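Local coordinates for protein phospholipase C-beta (PLC-beta) (Sepia officinalis, PDB 3QR0) that belongs to the phospholipase C-beta family and combines PH, EF-hand and C2 domains with a TIM barrel that holds a calcium ion, at residues Y332-H338 / Q594-F600; E497-A501 / V545-N551; D536-S542 / Y563-Q567. One frame throughout, in Å; residues are numbered along the deposited sequence.

Contact 1. Residues Y332-H338 / Q594-F600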
# COMPACT_ATOMS: atom_id res chain seq x y z
N TYR A 332 -12.99 -8.84 10.46
CA TYR A 332 -11.89 -8.15 9.78
C TYR A 332 -12.28 -7.60 8.42
O TYR A 332 -13.12 -8.17 7.73
CB TYR A 332 -10.71 -9.11 9.60
CG TYR A 332 -10.19 -9.62 10.91
CD1 TYR A 332 -9.14 -8.99 11.57
CD2 TYR A 332 -10.76 -10.73 11.51
CE1 TYR A 332 -8.67 -9.46 12.79
CE2 TYR A 332 -10.30 -11.20 12.73
CZ TYR A 332 -9.26 -10.56 13.37
OH TYR A 332 -8.82 -11.04 14.57
N TYR A 333 -11.64 -6.50 8.04
CA TYR A 333 -11.62 -6.09 6.65
C TYR A 333 -10.45 -6.84 6.02
O TYR A 333 -9.35 -6.84 6.58
CB TYR A 333 -11.41 -4.58 6.53
CG TYR A 333 -12.51 -3.74 7.12
CD1 TYR A 333 -13.84 -3.95 6.76
CD2 TYR A 333 -12.22 -2.73 8.02
CE1 TYR A 333 -14.86 -3.17 7.30
CE2 TYR A 333 -13.23 -1.94 8.57
CZ TYR A 333 -14.55 -2.16 8.20
OH TYR A 333 -15.54 -1.38 8.75
N ILE A 334 -10.70 -7.49 4.89
CA ILE A 334 -9.73 -8.38 4.25
C ILE A 334 -9.46 -7.88 2.83
O ILE A 334 -10.39 -7.75 2.02
CB ILE A 334 -10.26 -9.83 4.22
CG1 ILE A 334 -10.66 -10.30 5.63
CG2 ILE A 334 -9.22 -10.78 3.62
CD1 ILE A 334 -11.21 -11.72 5.69
N ASN A 335 -8.20 -7.59 2.54
CA ASN A 335 -7.79 -7.00 1.26
C ASN A 335 -8.13 -7.94 0.10
O ASN A 335 -7.68 -9.10 0.07
CB ASN A 335 -6.28 -6.70 1.34
CG ASN A 335 -5.77 -5.84 0.20
OD1 ASN A 335 -6.51 -5.43 -0.69
ND2 ASN A 335 -4.48 -5.57 0.23
N SER A 336 -8.94 -7.45 -0.85
CA SER A 336 -9.59 -8.29 -1.86
C SER A 336 -9.53 -7.76 -3.30
O SER A 336 -9.75 -6.57 -3.55
CB SER A 336 -11.06 -8.48 -1.48
OG SER A 336 -11.18 -9.10 -0.22
N SER A 337 -9.27 -8.68 -4.23
CA SER A 337 -9.13 -8.39 -5.65
C SER A 337 -10.27 -9.01 -6.47
O SER A 337 -10.66 -10.15 -6.24
CB SER A 337 -7.79 -8.94 -6.14
OG SER A 337 -7.76 -9.07 -7.54
N HIS A 338 -10.79 -8.25 -7.44
CA HIS A 338 -11.81 -8.72 -8.39
C HIS A 338 -11.20 -9.09 -9.75
O HIS A 338 -10.29 -8.40 -10.22
CB HIS A 338 -12.87 -7.63 -8.61
CG HIS A 338 -13.84 -7.93 -9.71
ND1 HIS A 338 -13.88 -7.23 -10.89
CD2 HIS A 338 -14.80 -8.88 -9.81
CE1 HIS A 338 -14.82 -7.72 -11.67
NE2 HIS A 338 -15.40 -8.73 -11.03
N GLN A 594 -16.52 -7.51 4.52
CA GLN A 594 -15.13 -7.90 4.74
C GLN A 594 -14.32 -8.01 3.46
O GLN A 594 -13.15 -7.61 3.42
CB GLN A 594 -15.06 -9.23 5.48
CG GLN A 594 -15.80 -9.24 6.81
CD GLN A 594 -17.27 -9.61 6.66
OE1 GLN A 594 -17.81 -9.65 5.55
NE2 GLN A 594 -17.92 -9.88 7.77
N LEU A 595 -14.94 -8.56 2.41
CA LEU A 595 -14.24 -8.84 1.16
C LEU A 595 -14.72 -7.88 0.07
O LEU A 595 -15.52 -8.24 -0.79
CB LEU A 595 -14.47 -10.30 0.75
CG LEU A 595 -13.95 -11.38 1.71
CD1 LEU A 595 -14.47 -12.77 1.29
CD2 LEU A 595 -12.44 -11.38 1.77
N VAL A 596 -14.23 -6.64 0.14
CA VAL A 596 -14.65 -5.60 -0.79
C VAL A 596 -13.68 -5.59 -1.99
O VAL A 596 -12.66 -4.91 -1.98
CB VAL A 596 -14.71 -4.24 -0.06
CG1 VAL A 596 -15.19 -3.15 -1.00
CG2 VAL A 596 -15.63 -4.35 1.13
N ALA A 597 -14.04 -6.37 -3.01
CA ALA A 597 -13.16 -6.67 -4.14
C ALA A 597 -12.98 -5.52 -5.13
O ALA A 597 -13.95 -4.90 -5.58
CB ALA A 597 -13.64 -7.91 -4.88
N LEU A 598 -11.73 -5.24 -5.47
CA LEU A 598 -11.39 -4.13 -6.35
C LEU A 598 -10.57 -4.63 -7.53
O LEU A 598 -9.87 -5.64 -7.44
CB LEU A 598 -10.63 -3.06 -5.58
CG LEU A 598 -11.35 -2.49 -4.36
CD1 LEU A 598 -10.39 -1.67 -3.50
CD2 LEU A 598 -12.55 -1.65 -4.80
N ASN A 599 -10.64 -3.89 -8.63
CA ASN A 599 -9.78 -4.15 -9.77
C ASN A 599 -8.40 -3.55 -9.52
O ASN A 599 -8.22 -2.34 -9.61
CB ASN A 599 -10.41 -3.56 -11.03
CG ASN A 599 -11.70 -4.25 -11.40
OD1 ASN A 599 -11.77 -5.48 -11.47
ND2 ASN A 599 -12.74 -3.47 -11.64
N PHE A 600 -7.43 -4.41 -9.21
CA PHE A 600 -6.08 -3.99 -8.83
C PHE A 600 -5.30 -3.32 -9.96
O PHE A 600 -4.33 -2.61 -9.69
CB PHE A 600 -5.27 -5.15 -8.24
CG PHE A 600 -5.41 -5.29 -6.75
CD1 PHE A 600 -6.67 -5.40 -6.17
CD2 PHE A 600 -4.30 -5.27 -5.93
CE1 PHE A 600 -6.80 -5.51 -4.80
CE2 PHE A 600 -4.43 -5.39 -4.56
CZ PHE A 600 -5.68 -5.50 -3.99
O HOH W 1 -12.05 -5.45 1.73
O HOH W 2 -10.25 -4.74 -0.49
O HOH W 3 -7.92 -7.25 -9.50
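This is a parallel, strand-like pairing deep in the TIM barrel, joining the first barrel strand, of the X domain, to the last, of the Y domain, and so closing the barrel. On the far side of segment 332-338, the backbones of Asn335 and Ser337 hydrogen-bond to Cys366, Asn335 also to Arg365. Ile334 N donates a hydrogen bond to Gln594 O (2.9 Å); further along, Leu598 N is hydrogen-bonded to Ser336 O (3.1 Å) and Leu598 O to His338 N (2.8 Å). Between these points the backbones part, and water 1 links Ile334 O to Val596 N while water 2 links Ser336 N to Val596 O. Leu595 CD2 packs on Ile334 CB (3.6 Å), and the ring edge of Phe600 meets Ser336 O, with CE1 at 3.4 Å. The His338 side chain lies about 5 Å from the calcium ion and touches Glu368, one of the residues that bind it. Its ring edge meets Asn599, with a hydrogen bond from His338 ND1 to Asn599 OD1 of 2.8 Å.

Contact 2. Residues E497-A501 / V545-N551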
# COMPACT_ATOMS: atom_id res chain seq x y z
N GLU A 497 -29.97 -7.01 -10.82
CA GLU A 497 -28.82 -7.51 -10.06
C GLU A 497 -28.14 -8.63 -10.84
O GLU A 497 -26.92 -8.62 -11.00
CB GLU A 497 -29.27 -8.02 -8.67
CG GLU A 497 -29.68 -6.92 -7.70
CD GLU A 497 -30.39 -7.44 -6.44
OE1 GLU A 497 -30.56 -8.67 -6.28
OE2 GLU A 497 -30.78 -6.60 -5.59
N LYS A 498 -28.92 -9.58 -11.34
CA LYS A 498 -28.38 -10.71 -12.10
C LYS A 498 -27.68 -10.27 -13.39
O LYS A 498 -26.61 -10.78 -13.72
CB LYS A 498 -29.47 -11.74 -12.40
CG LYS A 498 -29.88 -12.52 -11.17
CD LYS A 498 -31.00 -13.51 -11.43
CE LYS A 498 -31.41 -14.19 -10.13
NZ LYS A 498 -32.70 -14.92 -10.25
N LYS A 499 -28.27 -9.31 -14.10
CA LYS A 499 -27.66 -8.75 -15.31
C LYS A 499 -26.33 -8.07 -15.00
O LYS A 499 -25.34 -8.30 -15.70
CB LYS A 499 -28.60 -7.74 -15.98
CG LYS A 499 -29.78 -8.37 -16.67
CD LYS A 499 -30.61 -7.33 -17.41
CE LYS A 499 -31.85 -7.95 -18.04
NZ LYS A 499 -32.30 -7.18 -19.22
N ASP A 500 -26.31 -7.26 -13.95
CA ASP A 500 -25.09 -6.55 -13.55
C ASP A 500 -23.98 -7.52 -13.10
O ASP A 500 -22.80 -7.18 -13.17
CB ASP A 500 -25.39 -5.54 -12.43
CG ASP A 500 -26.18 -4.33 -12.93
OD1 ASP A 500 -26.47 -4.24 -14.14
OD2 ASP A 500 -26.51 -3.45 -12.10
N ALA A 501 -24.37 -8.71 -12.64
CA ALA A 501 -23.42 -9.73 -12.18
C ALA A 501 -22.62 -10.37 -13.32
O ALA A 501 -21.56 -10.95 -13.09
CB ALA A 501 -24.14 -10.82 -11.39
N VAL A 545 -22.86 -8.72 -6.23
CA VAL A 545 -22.52 -7.65 -7.15
C VAL A 545 -22.90 -6.33 -6.47
O VAL A 545 -23.78 -6.31 -5.62
CB VAL A 545 -23.23 -7.82 -8.52
CG1 VAL A 545 -24.75 -7.56 -8.40
CG2 VAL A 545 -22.59 -6.91 -9.57
N GLU A 546 -22.21 -5.24 -6.79
CA GLU A 546 -22.43 -3.99 -6.09
C GLU A 546 -23.90 -3.57 -6.13
O GLU A 546 -24.41 -3.03 -5.15
CB GLU A 546 -21.53 -2.86 -6.62
CG GLU A 546 -21.86 -2.34 -7.99
CD GLU A 546 -20.90 -1.24 -8.44
OE1 GLU A 546 -19.94 -1.55 -9.17
OE2 GLU A 546 -21.10 -0.07 -8.05
N THR A 547 -24.59 -3.83 -7.24
CA THR A 547 -26.01 -3.51 -7.37
C THR A 547 -26.86 -4.20 -6.30
O THR A 547 -27.75 -3.58 -5.72
CB THR A 547 -26.54 -3.90 -8.77
OG1 THR A 547 -25.66 -3.37 -9.77
CG2 THR A 547 -27.94 -3.36 -8.99
N GLN A 548 -26.57 -5.47 -6.01
CA GLN A 548 -27.32 -6.20 -4.98
C GLN A 548 -27.02 -5.63 -3.60
O GLN A 548 -27.94 -5.36 -2.82
CB GLN A 548 -27.02 -7.70 -4.99
CG GLN A 548 -27.82 -8.51 -3.94
CD GLN A 548 -27.57 -10.02 -4.02
OE1 GLN A 548 -26.46 -10.45 -4.31
NE2 GLN A 548 -28.61 -10.81 -3.76
N ALA A 549 -25.74 -5.44 -3.31
CA ALA A 549 -25.29 -4.93 -2.02
C ALA A 549 -25.85 -3.53 -1.74
O ALA A 549 -26.18 -3.22 -0.60
CB ALA A 549 -23.77 -4.92 -1.95
N LEU A 550 -25.94 -2.70 -2.78
CA LEU A 550 -26.54 -1.36 -2.66
C LEU A 550 -28.02 -1.41 -2.31
O LEU A 550 -28.50 -0.62 -1.50
CB LEU A 550 -26.34 -0.56 -3.95
CG LEU A 550 -24.93 -0.04 -4.20
CD1 LEU A 550 -24.76 0.46 -5.64
CD2 LEU A 550 -24.59 1.06 -3.19
N ASN A 551 -28.76 -2.33 -2.92
CA ASN A 551 -30.17 -2.54 -2.56
C ASN A 551 -30.35 -2.95 -1.09
O ASN A 551 -31.24 -2.45 -0.41
CB ASN A 551 -30.83 -3.56 -3.49
CG ASN A 551 -31.07 -3.01 -4.89
OD1 ASN A 551 -31.21 -1.80 -5.07
ND2 ASN A 551 -31.10 -3.89 -5.89
O HOH W 4 -31.57 -9.77 -3.83
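A helix-helix contact forms at the C-terminal end of a TIM-barrel strand, where the C-terminal part of helix 488-501 lies against the first turns of helix 546-555. The short axes approach to 8.8 Å and run 145° apart, roughly antiparallel. The position of helix 488-501, between barrel strands 466-469 and 522-523, is consistent with the X-Y linker of this family. Glu497 is the residue most covered by the other segment: its extended side chain reaches along helix 546-555, where OE2 accepts a hydrogen bond from Asn551 ND2 (2.7 Å). The other carboxylate oxygen, Glu497 OE1, accepts a hydrogen bond from water 4 (2.9 Å), which in turn accepts one from Gln548 NE2 (3.1 Å), so the acid meets Asn551 directly and Gln548, about a turn earlier, through water. Glu497 O lies 3.5 Å from Val545 CG1. Asp500 points at the other helix and receives a very short hydrogen bond from Thr547 OG1 to OD2 (2.5 Å); its OD1 forms a salt bridge with Lys496. Thr547 and Asn551 sit one turn apart, which spaces the two acid contacts along the helix. Ala501 completes the contact beside Val545, the N-cap residue of helix 546-555, and both touch Tyr572 of strand 569-572. Here the contact is apolar: Ala501 CB is 4.3 Å from Val545 CB, and Ala501 CA lies 3.9 Å from Val545 CG2.

Contact 3. Residues D536-S542 / Y563-Q567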
# COMPACT_ATOMS: atom_id res chain seq x y z
N ASP A 536 -28.43 -19.41 11.16
CA ASP A 536 -27.34 -19.32 12.14
C ASP A 536 -26.08 -20.06 11.69
O ASP A 536 -25.34 -20.59 12.51
CB ASP A 536 -27.84 -19.86 13.50
CG ASP A 536 -27.07 -19.30 14.69
OD1 ASP A 536 -26.34 -18.29 14.55
OD2 ASP A 536 -27.20 -19.88 15.79
N ARG A 537 -25.86 -20.11 10.37
CA ARG A 537 -24.70 -20.79 9.79
C ARG A 537 -23.61 -19.77 9.46
O ARG A 537 -23.70 -19.05 8.46
CB ARG A 537 -25.10 -21.56 8.53
CG ARG A 537 -26.08 -22.68 8.77
CD ARG A 537 -26.57 -23.28 7.46
NE ARG A 537 -27.83 -24.01 7.64
CZ ARG A 537 -28.59 -24.48 6.65
NH1 ARG A 537 -28.23 -24.31 5.38
NH2 ARG A 537 -29.71 -25.12 6.93
N HIS A 538 -22.58 -19.72 10.30
CA HIS A 538 -21.53 -18.70 10.19
C HIS A 538 -20.60 -18.94 8.99
O HIS A 538 -19.85 -18.04 8.60
CB HIS A 538 -20.69 -18.66 11.47
CG HIS A 538 -21.44 -18.21 12.69
ND1 HIS A 538 -20.92 -17.29 13.58
CD2 HIS A 538 -22.66 -18.55 13.18
CE1 HIS A 538 -21.78 -17.10 14.57
NE2 HIS A 538 -22.84 -17.85 14.35
N TYR A 539 -20.65 -20.14 8.44
CA TYR A 539 -19.80 -20.56 7.32
C TYR A 539 -20.51 -20.38 5.97
O TYR A 539 -19.93 -20.66 4.92
CB TYR A 539 -19.37 -22.02 7.50
CG TYR A 539 -20.54 -22.94 7.73
CD1 TYR A 539 -21.26 -23.45 6.66
CD2 TYR A 539 -20.95 -23.28 9.02
CE1 TYR A 539 -22.33 -24.29 6.85
CE2 TYR A 539 -22.03 -24.12 9.22
CZ TYR A 539 -22.72 -24.62 8.12
OH TYR A 539 -23.79 -25.45 8.29
N GLU A 540 -21.76 -19.94 6.00
CA GLU A 540 -22.43 -19.54 4.77
C GLU A 540 -22.15 -18.06 4.54
O GLU A 540 -22.15 -17.26 5.47
CB GLU A 540 -23.93 -19.83 4.82
CG GLU A 540 -24.24 -21.31 4.73
CD GLU A 540 -25.71 -21.60 4.48
OE1 GLU A 540 -26.55 -20.69 4.62
OE2 GLU A 540 -26.02 -22.77 4.16
N MET A 541 -21.86 -17.72 3.29
CA MET A 541 -21.56 -16.34 2.93
C MET A 541 -22.20 -16.03 1.60
O MET A 541 -22.68 -16.93 0.90
CB MET A 541 -20.04 -16.09 2.89
CG MET A 541 -19.26 -16.92 1.87
SD MET A 541 -19.26 -16.23 0.19
CE MET A 541 -18.27 -14.75 0.42
N SER A 542 -22.24 -14.76 1.26
CA SER A 542 -22.76 -14.35 -0.02
C SER A 542 -21.80 -13.41 -0.71
O SER A 542 -21.14 -12.58 -0.07
CB SER A 542 -24.15 -13.73 0.13
OG SER A 542 -25.13 -14.76 0.30
N TYR A 563 -25.57 -8.62 10.17
CA TYR A 563 -25.21 -9.82 9.40
C TYR A 563 -23.69 -10.02 9.34
O TYR A 563 -23.18 -11.13 9.54
CB TYR A 563 -25.80 -9.73 7.98
CG TYR A 563 -25.26 -10.76 7.02
CD1 TYR A 563 -25.91 -11.98 6.83
CD2 TYR A 563 -24.10 -10.52 6.29
CE1 TYR A 563 -25.41 -12.93 5.94
CE2 TYR A 563 -23.60 -11.47 5.41
CZ TYR A 563 -24.26 -12.67 5.23
OH TYR A 563 -23.74 -13.59 4.36
N ASN A 564 -22.97 -8.93 9.09
CA ASN A 564 -21.51 -8.97 8.96
C ASN A 564 -20.73 -9.12 10.28
O ASN A 564 -19.50 -9.15 10.27
CB ASN A 564 -21.02 -7.72 8.20
CG ASN A 564 -21.28 -7.80 6.71
OD1 ASN A 564 -21.20 -8.88 6.11
ND2 ASN A 564 -21.60 -6.67 6.09
N LYS A 565 -21.44 -9.22 11.40
CA LYS A 565 -20.78 -9.51 12.67
C LYS A 565 -20.45 -11.00 12.81
O LYS A 565 -19.50 -11.35 13.50
CB LYS A 565 -21.63 -9.03 13.84
CG LYS A 565 -21.77 -7.52 13.86
CD LYS A 565 -22.64 -7.01 14.98
CE LYS A 565 -22.78 -5.48 14.92
NZ LYS A 565 -23.96 -5.02 15.67
N LYS A 566 -21.22 -11.84 12.14
CA LYS A 566 -21.05 -13.29 12.21
C LYS A 566 -20.71 -13.93 10.87
O LYS A 566 -19.98 -14.92 10.84
CB LYS A 566 -22.32 -13.93 12.78
CG LYS A 566 -22.59 -13.54 14.22
CD LYS A 566 -23.87 -14.17 14.74
CE LYS A 566 -23.95 -14.10 16.26
NZ LYS A 566 -25.16 -14.80 16.78
N GLN A 567 -21.22 -13.37 9.78
CA GLN A 567 -21.03 -13.93 8.44
C GLN A 567 -20.28 -12.96 7.54
O GLN A 567 -20.14 -11.78 7.85
CB GLN A 567 -22.37 -14.31 7.82
CG GLN A 567 -23.04 -15.47 8.54
CD GLN A 567 -24.41 -15.81 7.99
OE1 GLN A 567 -25.42 -15.55 8.63
NE2 GLN A 567 -24.44 -16.39 6.79
O HOH W 5 -24.65 -17.53 16.37
O HOH W 6 -26.87 -18.25 8.39
O HOH W 7 -18.38 -15.95 12.80
O HOH W 8 -27.02 -18.27 5.66
O HOH W 9 -24.89 -15.55 3.22
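Gln567 NE2 donates a hydrogen bond to Glu540 O at 2.8 Å and 169°, the one direct hydrogen bond between the turn leading into barrel strand 540-545 and the loop that follows helix 557-563. The same amide nitrogen is 3.2 Å from Arg537 O, but the angle is too poor for a hydrogen bond; that carbonyl instead accepts one from Glu540 N (3.3 Å), closing the type I turn from Arg537 to Glu540. A salt bridge from Arg537 NH1 to Glu540 OE2 (3.0 Å) spans the turn, and Glu540 OE1 pairs with Lys535. Water carries much of the remaining polar contact. Water 5 joins Asp536 OD1, His538 NE2 and Lys566 NZ; the opposite charges of Asp536 and Lys566 lie too far apart for a salt bridge, with OD1 of Asp536 4.3 Å from NZ of Lys566. Water 7 links His538 ND1 to Lys566 O, and water 9 links Ser542 OG, which is also hydrogen-bonded to Val524 O, to Tyr563 OH. Packing completes the contact: Lys566 CB lies over one face of the His538 ring in a CH-pi contact, 4.0 Å from its centroid, and Tyr563 OH comes within 3.8 Å of Met541 CA. With a single direct hydrogen bond and the other polar links made through water, the junction where strand 540-545 begins is polar and hydrated rather than an apolar core.

All three contacts lie on or beside the TIM barrel. Contact 1 joins its first and last strands, 256 residues apart in sequence, and the segments of the other two all fall between those ends; contacts 2 and 3 alternate along the chain. Strand 540-545 links contacts 2 and 3: contact 3 lies at its start, contact 2 at its end, where helix 546-555 follows directly, with centres about 19 Å apart. Contacts 1 and 3 (centres about 17 Å apart) reach the same parallel sheet and touch where Gln594 NE2 is probably hydrogen-bonded to Gln567 O at 2.9 Å. Contacts 1 and 2 do not touch, their nearest atoms being about 7 Å apart. Contact 1 thus joins the X and Y parts, contact 3 lies within Y, and contact 2 sets helix 488-501 against it.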